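Local coordinates for galactonate dehydratase (Zobellia galactanivorans, PDB 5OLC), which belongs to the enolase superfamily, in which an N-terminal alpha+beta domain is joined to a TIM-barrel-type C-terminal domain, at residues I14-V18 against K64-D68; I41-T45 against A108-L113; V316-A320 against L361-C365. The contacts are given in a common frame with arbitrary orientation. Numbering follows the deposited sequence.

Contact 1 of 3, residues I14-V18 against K64-D68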
loop_
_atom_site.group_PDB
_atom_site.type_symbol
_atom_site.label_atom_id
_atom_site.label_comp_id
_atom_site.label_asym_id
_atom_site.label_seq_id
_atom_site.Cartn_x
_atom_site.Cartn_y
_atom_site.Cartn_z
ATOM N N ILE A 14 -3.397 48.118 13.537
ATOM C CA ILE A 14 -4.298 47.044 13.077
ATOM C C ILE A 14 -5.621 47.270 13.843
ATOM O O ILE A 14 -5.604 47.357 15.070
ATOM C CB ILE A 14 -3.735 45.590 13.282
ATOM C CG1 ILE A 14 -2.340 45.399 12.640
ATOM C CG2 ILE A 14 -4.721 44.538 12.734
ATOM C CD1 ILE A 14 -1.460 44.435 13.367
ATOM N N GLU A 15 -6.752 47.398 13.119
ATOM C CA GLU A 15 -8.053 47.670 13.733
ATOM C C GLU A 15 -9.157 46.679 13.345
ATOM O O GLU A 15 -9.810 46.856 12.311
ATOM C CB GLU A 15 -8.501 49.115 13.462
ATOM C CG GLU A 15 -7.799 50.145 14.341
ATOM C CD GLU A 15 -7.723 51.579 13.844
ATOM O OE1 GLU A 15 -8.345 51.908 12.806
ATOM O OE2 GLU A 15 -7.025 52.381 14.505
ATOM N N PRO A 16 -9.423 45.661 14.205
ATOM C CA PRO A 16 -10.518 44.720 13.911
ATOM C C PRO A 16 -11.901 45.272 14.274
ATOM O O PRO A 16 -12.055 45.922 15.296
ATOM C CB PRO A 16 -10.138 43.486 14.720
ATOM C CG PRO A 16 -9.322 44.008 15.877
ATOM C CD PRO A 16 -8.744 45.330 15.484
ATOM N N TYR A 17 -12.892 45.056 13.413
ATOM C CA TYR A 17 -14.256 45.529 13.634
ATOM C C TYR A 17 -15.236 44.406 13.423
ATOM O O TYR A 17 -15.234 43.792 12.353
ATOM C CB TYR A 17 -14.634 46.685 12.697
ATOM C CG TYR A 17 -13.673 47.857 12.705
ATOM C CD1 TYR A 17 -13.663 48.769 13.759
ATOM C CD2 TYR A 17 -12.822 48.095 11.630
ATOM C CE1 TYR A 17 -12.791 49.860 13.767
ATOM C CE2 TYR A 17 -11.948 49.185 11.625
ATOM C CZ TYR A 17 -11.935 50.065 12.698
ATOM O OH TYR A 17 -11.074 51.137 12.722
ATOM N N VAL A 18 -16.070 44.132 14.452
ATOM C CA VAL A 18 -17.130 43.123 14.418
ATOM C C VAL A 18 -18.392 43.870 14.032
ATOM O O VAL A 18 -18.816 44.780 14.755
ATOM C CB VAL A 18 -17.317 42.375 15.754
ATOM C CG1 VAL A 18 -18.488 41.410 15.668
ATOM C CG2 VAL A 18 -16.056 41.650 16.164
ATOM N N LYS A 64 -11.899 38.290 16.057
ATOM C CA LYS A 64 -11.537 39.617 16.491
ATOM C C LYS A 64 -10.501 39.568 17.619
ATOM O O LYS A 64 -9.609 40.408 17.673
ATOM C CB LYS A 64 -12.797 40.347 16.933
ATOM C CG LYS A 64 -12.688 41.869 16.875
ATOM C CD LYS A 64 -12.879 42.502 18.239
ATOM C CE LYS A 64 -11.579 42.966 18.845
ATOM N NZ LYS A 64 -11.762 43.418 20.253
ATOM N N SER A 65 -10.601 38.575 18.499
ATOM C CA SER A 65 -9.650 38.422 19.597
ATOM C C SER A 65 -8.358 37.831 19.068
ATOM O O SER A 65 -7.288 38.090 19.633
ATOM C CB SER A 65 -10.236 37.526 20.682
ATOM O OG SER A 65 -11.418 38.119 21.185
ATOM N N GLY A 66 -8.490 37.027 18.002
ATOM C CA GLY A 66 -7.379 36.383 17.321
ATOM C C GLY A 66 -6.448 37.427 16.756
ATOM O O GLY A 66 -5.250 37.396 17.053
ATOM N N ILE A 67 -7.025 38.413 16.002
ATOM C CA ILE A 67 -6.289 39.538 15.416
ATOM C C ILE A 67 -5.543 40.272 16.543
ATOM O O ILE A 67 -4.333 40.504 16.410
ATOM C CB ILE A 67 -7.216 40.469 14.619
ATOM C CG1 ILE A 67 -7.706 39.779 13.335
ATOM C CG2 ILE A 67 -6.511 41.790 14.307
ATOM C CD1 ILE A 67 -9.127 40.033 12.967
ATOM N N ASP A 68 -6.250 40.548 17.680
ATOM C CA ASP A 68 -5.698 41.180 18.884
ATOM C C ASP A 68 -4.496 40.407 19.442
ATOM O O ASP A 68 -3.608 41.014 20.054
ATOM C CB ASP A 68 -6.765 41.286 19.979
ATOM C CG ASP A 68 -7.948 42.212 19.729
ATOM O OD1 ASP A 68 -7.944 42.933 18.707
ATOM O OD2 ASP A 68 -8.866 42.236 20.577
#

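Contact 2 of 3, residues I41-T45 against A108-L113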
loop_
_atom_site.group_PDB
_atom_site.type_symbol
_atom_site.label_atom_id
_atom_site.label_comp_id
_atom_site.label_asym_id
_atom_site.label_seq_id
_atom_site.Cartn_x
_atom_site.Cartn_y
_atom_site.Cartn_z
ATOM N N ILE A 41 -13.996 42.155 10.366
ATOM C CA ILE A 41 -13.245 42.829 9.285
ATOM C C ILE A 41 -12.007 43.524 9.934
ATOM O O ILE A 41 -12.098 43.922 11.089
ATOM C CB ILE A 41 -14.221 43.898 8.677
ATOM C CG1 ILE A 41 -15.458 43.280 7.977
ATOM C CG2 ILE A 41 -13.547 44.891 7.786
ATOM C CD1 ILE A 41 -15.328 42.765 6.579
ATOM N N VAL A 42 -10.891 43.707 9.203
ATOM C CA VAL A 42 -9.691 44.426 9.689
ATOM C C VAL A 42 -9.288 45.563 8.772
ATOM O O VAL A 42 -9.451 45.463 7.555
ATOM C CB VAL A 42 -8.425 43.567 9.894
ATOM C CG1 VAL A 42 -8.096 43.347 11.357
ATOM C CG2 VAL A 42 -8.456 42.281 9.078
ATOM N N LYS A 43 -8.628 46.582 9.355
ATOM C CA LYS A 43 -8.018 47.694 8.655
ATOM C C LYS A 43 -6.601 47.846 9.222
ATOM O O LYS A 43 -6.411 48.213 10.389
ATOM C CB LYS A 43 -8.821 48.990 8.821
ATOM C CG LYS A 43 -8.416 50.113 7.865
ATOM C CD LYS A 43 -8.784 51.436 8.476
ATOM C CE LYS A 43 -8.852 52.544 7.464
ATOM N NZ LYS A 43 -9.730 53.663 7.916
ATOM N N ILE A 44 -5.606 47.507 8.398
ATOM C CA ILE A 44 -4.212 47.682 8.784
ATOM C C ILE A 44 -3.807 48.967 8.112
ATOM O O ILE A 44 -4.026 49.128 6.909
ATOM C CB ILE A 44 -3.271 46.495 8.412
ATOM C CG1 ILE A 44 -3.810 45.160 8.974
ATOM C CG2 ILE A 44 -1.819 46.773 8.909
ATOM C CD1 ILE A 44 -3.377 43.973 8.278
ATOM N N THR A 45 -3.264 49.901 8.904
ATOM C CA THR A 45 -2.786 51.182 8.404
ATOM C C THR A 45 -1.294 51.348 8.762
ATOM O O THR A 45 -0.854 51.067 9.888
ATOM C CB THR A 45 -3.697 52.394 8.794
ATOM O OG1 THR A 45 -3.090 53.157 9.836
ATOM C CG2 THR A 45 -5.141 52.004 9.169
ATOM N N ALA A 108 -7.454 37.163 7.700
ATOM C CA ALA A 108 -7.932 38.540 7.771
ATOM C C ALA A 108 -6.792 39.542 7.625
ATOM O O ALA A 108 -6.885 40.400 6.748
ATOM C CB ALA A 108 -8.683 38.747 9.066
ATOM N N ILE A 109 -5.686 39.393 8.421
ATOM C CA ILE A 109 -4.475 40.224 8.332
ATOM C C ILE A 109 -3.855 40.094 6.929
ATOM O O ILE A 109 -3.564 41.112 6.316
ATOM C CB ILE A 109 -3.462 39.884 9.468
ATOM C CG1 ILE A 109 -4.020 40.299 10.853
ATOM C CG2 ILE A 109 -2.081 40.519 9.212
ATOM C CD1 ILE A 109 -3.605 39.425 11.996
ATOM N N ASP A 110 -3.691 38.851 6.412
ATOM C CA ASP A 110 -3.126 38.577 5.083
ATOM C C ASP A 110 -3.836 39.359 3.963
ATOM O O ASP A 110 -3.182 40.151 3.291
ATOM C CB ASP A 110 -3.075 37.063 4.786
ATOM C CG ASP A 110 -2.119 36.678 3.672
ATOM O OD1 ASP A 110 -0.885 36.724 3.909
ATOM O OD2 ASP A 110 -2.602 36.307 2.569
ATOM N N VAL A 111 -5.172 39.206 3.817
ATOM C CA VAL A 111 -5.978 39.879 2.779
ATOM C C VAL A 111 -5.772 41.412 2.822
ATOM O O VAL A 111 -5.592 42.034 1.769
ATOM C CB VAL A 111 -7.470 39.443 2.832
ATOM C CG1 VAL A 111 -8.308 40.128 1.755
ATOM C CG2 VAL A 111 -7.597 37.923 2.710
ATOM N N ALA A 112 -5.713 42.002 4.033
ATOM C CA ALA A 112 -5.424 43.436 4.194
ATOM C C ALA A 112 -3.976 43.795 3.768
ATOM O O ALA A 112 -3.780 44.869 3.199
ATOM C CB ALA A 112 -5.703 43.889 5.627
ATOM N N LEU A 113 -2.979 42.899 3.994
ATOM C CA LEU A 113 -1.574 43.137 3.576
ATOM C C LEU A 113 -1.400 43.045 2.045
ATOM O O LEU A 113 -0.377 43.489 1.494
ATOM C CB LEU A 113 -0.619 42.139 4.235
ATOM C CG LEU A 113 -0.397 42.262 5.716
ATOM C CD1 LEU A 113 0.196 40.985 6.263
ATOM C CD2 LEU A 113 0.455 43.455 6.038
#

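Contact 3 of 3, residues V316-A320 against L361-C365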
loop_
_atom_site.group_PDB
_atom_site.type_symbol
_atom_site.label_atom_id
_atom_site.label_comp_id
_atom_site.label_asym_id
_atom_site.label_seq_id
_atom_site.Cartn_x
_atom_site.Cartn_y
_atom_site.Cartn_z
ATOM N N VAL A 316 -12.148 37.392 -6.420
ATOM C CA VAL A 316 -12.093 37.963 -7.779
ATOM C C VAL A 316 -10.642 37.932 -8.255
ATOM O O VAL A 316 -10.353 37.406 -9.328
ATOM C CB VAL A 316 -12.655 39.412 -7.901
ATOM C CG1 VAL A 316 -12.708 39.848 -9.357
ATOM C CG2 VAL A 316 -14.022 39.560 -7.249
ATOM N N HIS A 317 -9.738 38.452 -7.420
ATOM C CA HIS A 317 -8.320 38.511 -7.713
ATOM C C HIS A 317 -7.656 37.145 -7.703
ATOM O O HIS A 317 -6.729 36.942 -8.475
ATOM C CB HIS A 317 -7.625 39.518 -6.800
ATOM C CG HIS A 317 -7.977 40.922 -7.181
ATOM N ND1 HIS A 317 -7.160 41.666 -8.016
ATOM C CD2 HIS A 317 -9.109 41.627 -6.943
ATOM C CE1 HIS A 317 -7.789 42.820 -8.204
ATOM N NE2 HIS A 317 -8.966 42.843 -7.579
ATOM N N LEU A 318 -8.158 36.181 -6.904
ATOM C CA LEU A 318 -7.559 34.840 -6.922
ATOM C C LEU A 318 -7.953 34.044 -8.171
ATOM O O LEU A 318 -7.046 33.529 -8.834
ATOM C CB LEU A 318 -7.796 34.041 -5.645
ATOM C CG LEU A 318 -6.938 32.782 -5.559
ATOM C CD1 LEU A 318 -5.925 32.853 -4.429
ATOM C CD2 LEU A 318 -7.805 31.536 -5.526
ATOM N N VAL A 319 -9.269 33.964 -8.522
ATOM C CA VAL A 319 -9.687 33.214 -9.724
ATOM C C VAL A 319 -9.129 33.897 -11.013
ATOM O O VAL A 319 -8.862 33.204 -12.002
ATOM C CB VAL A 319 -11.195 32.820 -9.833
ATOM C CG1 VAL A 319 -11.899 32.815 -8.476
ATOM C CG2 VAL A 319 -11.956 33.643 -10.858
ATOM N N ALA A 320 -8.876 35.224 -10.968
ATOM C CA ALA A 320 -8.263 35.922 -12.091
ATOM C C ALA A 320 -6.874 35.312 -12.338
ATOM O O ALA A 320 -6.593 34.935 -13.468
ATOM C CB ALA A 320 -8.153 37.413 -11.805
ATOM N N LEU A 361 -18.683 38.816 -14.649
ATOM C CA LEU A 361 -17.994 39.688 -13.704
ATOM C C LEU A 361 -16.676 40.082 -14.347
ATOM O O LEU A 361 -16.078 39.269 -15.049
ATOM C CB LEU A 361 -17.738 38.920 -12.401
ATOM C CG LEU A 361 -17.465 39.751 -11.170
ATOM C CD1 LEU A 361 -18.331 39.322 -10.041
ATOM C CD2 LEU A 361 -16.026 39.665 -10.782
ATOM N N GLU A 362 -16.237 41.329 -14.132
ATOM C CA GLU A 362 -15.020 41.850 -14.737
ATOM C C GLU A 362 -14.027 42.247 -13.671
ATOM O O GLU A 362 -14.320 43.103 -12.828
ATOM C CB GLU A 362 -15.367 43.039 -15.638
ATOM C CG GLU A 362 -14.267 43.514 -16.576
ATOM C CD GLU A 362 -14.727 44.682 -17.432
ATOM O OE1 GLU A 362 -15.683 44.506 -18.228
ATOM O OE2 GLU A 362 -14.183 45.797 -17.247
ATOM N N VAL A 363 -12.847 41.618 -13.716
ATOM C CA VAL A 363 -11.753 41.831 -12.771
ATOM C C VAL A 363 -11.340 43.311 -12.793
ATOM O O VAL A 363 -11.134 43.847 -13.882
ATOM C CB VAL A 363 -10.552 40.868 -13.048
ATOM C CG1 VAL A 363 -9.434 41.023 -12.011
ATOM C CG2 VAL A 363 -11.012 39.412 -13.125
ATOM N N PRO A 364 -11.264 43.997 -11.624
ATOM C CA PRO A 364 -10.844 45.409 -11.631
ATOM C C PRO A 364 -9.322 45.594 -11.801
ATOM O O PRO A 364 -8.536 44.705 -11.468
ATOM C CB PRO A 364 -11.355 45.933 -10.284
ATOM C CG PRO A 364 -11.287 44.755 -9.392
ATOM C CD PRO A 364 -11.503 43.522 -10.244
ATOM N N CYS A 365 -8.921 46.779 -12.292
ATOM C CA CYS A 365 -7.533 47.168 -12.564
ATOM C C CYS A 365 -6.986 48.129 -11.507
ATOM O O CYS A 365 -5.807 48.487 -11.552
ATOM C CB CYS A 365 -7.435 47.767 -13.963
ATOM S SG CYS A 365 -8.669 47.118 -15.118
#

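Contact 1 of 3, residues I14-V18 against K64-D68
In the N-terminal alpha+beta domain of this enolase-superfamily protein, helix 60-70 packs against strand 11-22, which lies at one margin of a three-stranded antiparallel sheet. The two segments run almost antiparallel, their axes 170° apart and 8.4 Å from each other at closest approach, and no hydrogen bond joins them; the contact is made mostly by apolar groups. Ile-14 CG2 meets Ile-67 CG2 at 3.6 Å, and Pro-16 CG lies 3.9 Å from the same Ile-67 CG2. Ile-67 also reaches Cys-40 and Val-42 on the middle strand of the sheet, so it covers two adjacent strands. Pro-16, the residue most covered here, packs in addition on the aliphatic part of Lys-64: Pro-16 CB is 3.7 Å from Lys-64 CG, while Val-18 CG2 approaches that CG to 3.4 Å.

Each segment carries a polar side-chain pair of its own. On the strand, Glu-15 and Tyr-17 point away from the helix, and Tyr-17 OH donates a hydrogen bond to Glu-15 OE1 at 2.8 Å. On the helix, Ser-65 also faces away, and its OG hydrogen-bonds Ser-65 OG of a second subunit, which places this helix at an interface of the assembly. One turn of helix separates the partners of a salt bridge, Lys-64 NZ to Asp-68 OD2 at 3.1 Å, and the other carboxylate oxygen, Asp-68 OD1, comes to 3.3 Å from Pro-16 CG.

Contact 2 of 3, residues I41-T45 against A108-L113
Strand 36-46 is the middle strand of the antiparallel sheet in the N-terminal domain, and at 41-45 one of its faces is covered by helix 101-120. The axes of the two segments cross at -48° and approach to 8.1 Å, a separation at which small helix residues let the strand's branched side chains reach the helix backbone. At the start of the segment, Ile-41 points away from the helix and packs on Trp-53 and Glu-55 of the next strand. Val-42 is the first to engage. Val-42 CG2 lies 3.5 Å from Ala-108 CB and 3.4 Å from Ala-108 O, a carbonyl that receives a weak helical hydrogen bond from Ala-112 N. Lys-43 then turns to the other face, where it makes a cation-pi contact with Tyr-51. Ile-44 returns to the helix and has more surface covered than any other residue of the two segments. Ile-44 CD1 sits 3.5 Å from Ala-112 CB, 3.8 Å from Ile-109 CG2 and 4.3 Å from Leu-113 CG, so a single methyl group touches three helix residues. The spacing fits: Val-42 lies opposite Ala-108 and Ile-44 opposite Ala-112, two residues of strand matching one helical turn, with CA atoms 6.4 Å apart in both pairs. Every residue that touches is buried. Beyond the interface, backbone hydrogen bonds tie the strand to strands 11-22 and 51-56 on its two sides, while Ile-109 and Leu-113 continue onto helix 82-93, and Asp-110 bonds to Thr-285 of the C-terminal domain.

Contact 3 of 3, residues V316-A320 against L361-C365
This contact belongs to the TIM-barrel-type C-terminal domain, where helix 309-321 packs against the end of strand 360-362 and the loop that leaves it. Strand 360-362 pairs antiparallel with strand 350-357, and on its other side with barrel strand 136-142. The interface is buried, and no hydrogen bond crosses between the two segments.

Val-316 contributes the most surface. It points toward the 361-365 segment and touches three residues there: Val-316 CG1 is 3.6 Å from Leu-361 CD2, 4.2 Å from Val-363 CG2 and 4.0 Å from Pro-364 CD. Leu-361 and Pro-364 also pack on Ile-354, as does Val-316, so the strand 350-357 shares in this apolar cluster.

Val-363 is next in covered area. Val-363 CA is 6.3 Å from Val-316 CA, and Val-363 CG2 is 3.7 Å from Ala-320 CB, one helical turn further along. Backbone helical bonding fixes that spacing, with Ala-320 N donating to Val-316 O at 3.1 Å. Val-363 also touches Ile-137 of strand 136-142 and Ser-126 of helix 125-128.

His-317 is third in covered area. Its CA-to-CB bond points sideways, but the ring end comes nearer to the segment. Ring nitrogen ND1 is hydrogen-bonded to the backbone N of Ser-126, and NE2 makes a weak hydrogen bond to the O of Leu-369. The imidazole is thereby held beside the proline, with His-317 NE2 3.5 Å from Pro-364 CG.

Contacts 1 and 2 form a single unit of the N-terminal domain. Their centres are 9 Å apart, their strands are neighbours in the three-stranded sheet, and their segments alternate along the chain. Helices 60-70 and 101-120 pack on the same face of it, since Val-42 touches Ile-67 as well as Ala-108. Backbone hydrogen bonds join the strands, as from Tyr-17 N to Ile-41 O at 2.7 Å, and Ile-67 CG2 packs 3.7 Å from Val-42 CG1. Contact 3 comes later in the sequence, in the barrel domain; its centre is about 19 Å from that of contact 2 and about 27 Å from that of contact 1. The three thus sample both domains of the enolase-superfamily architecture.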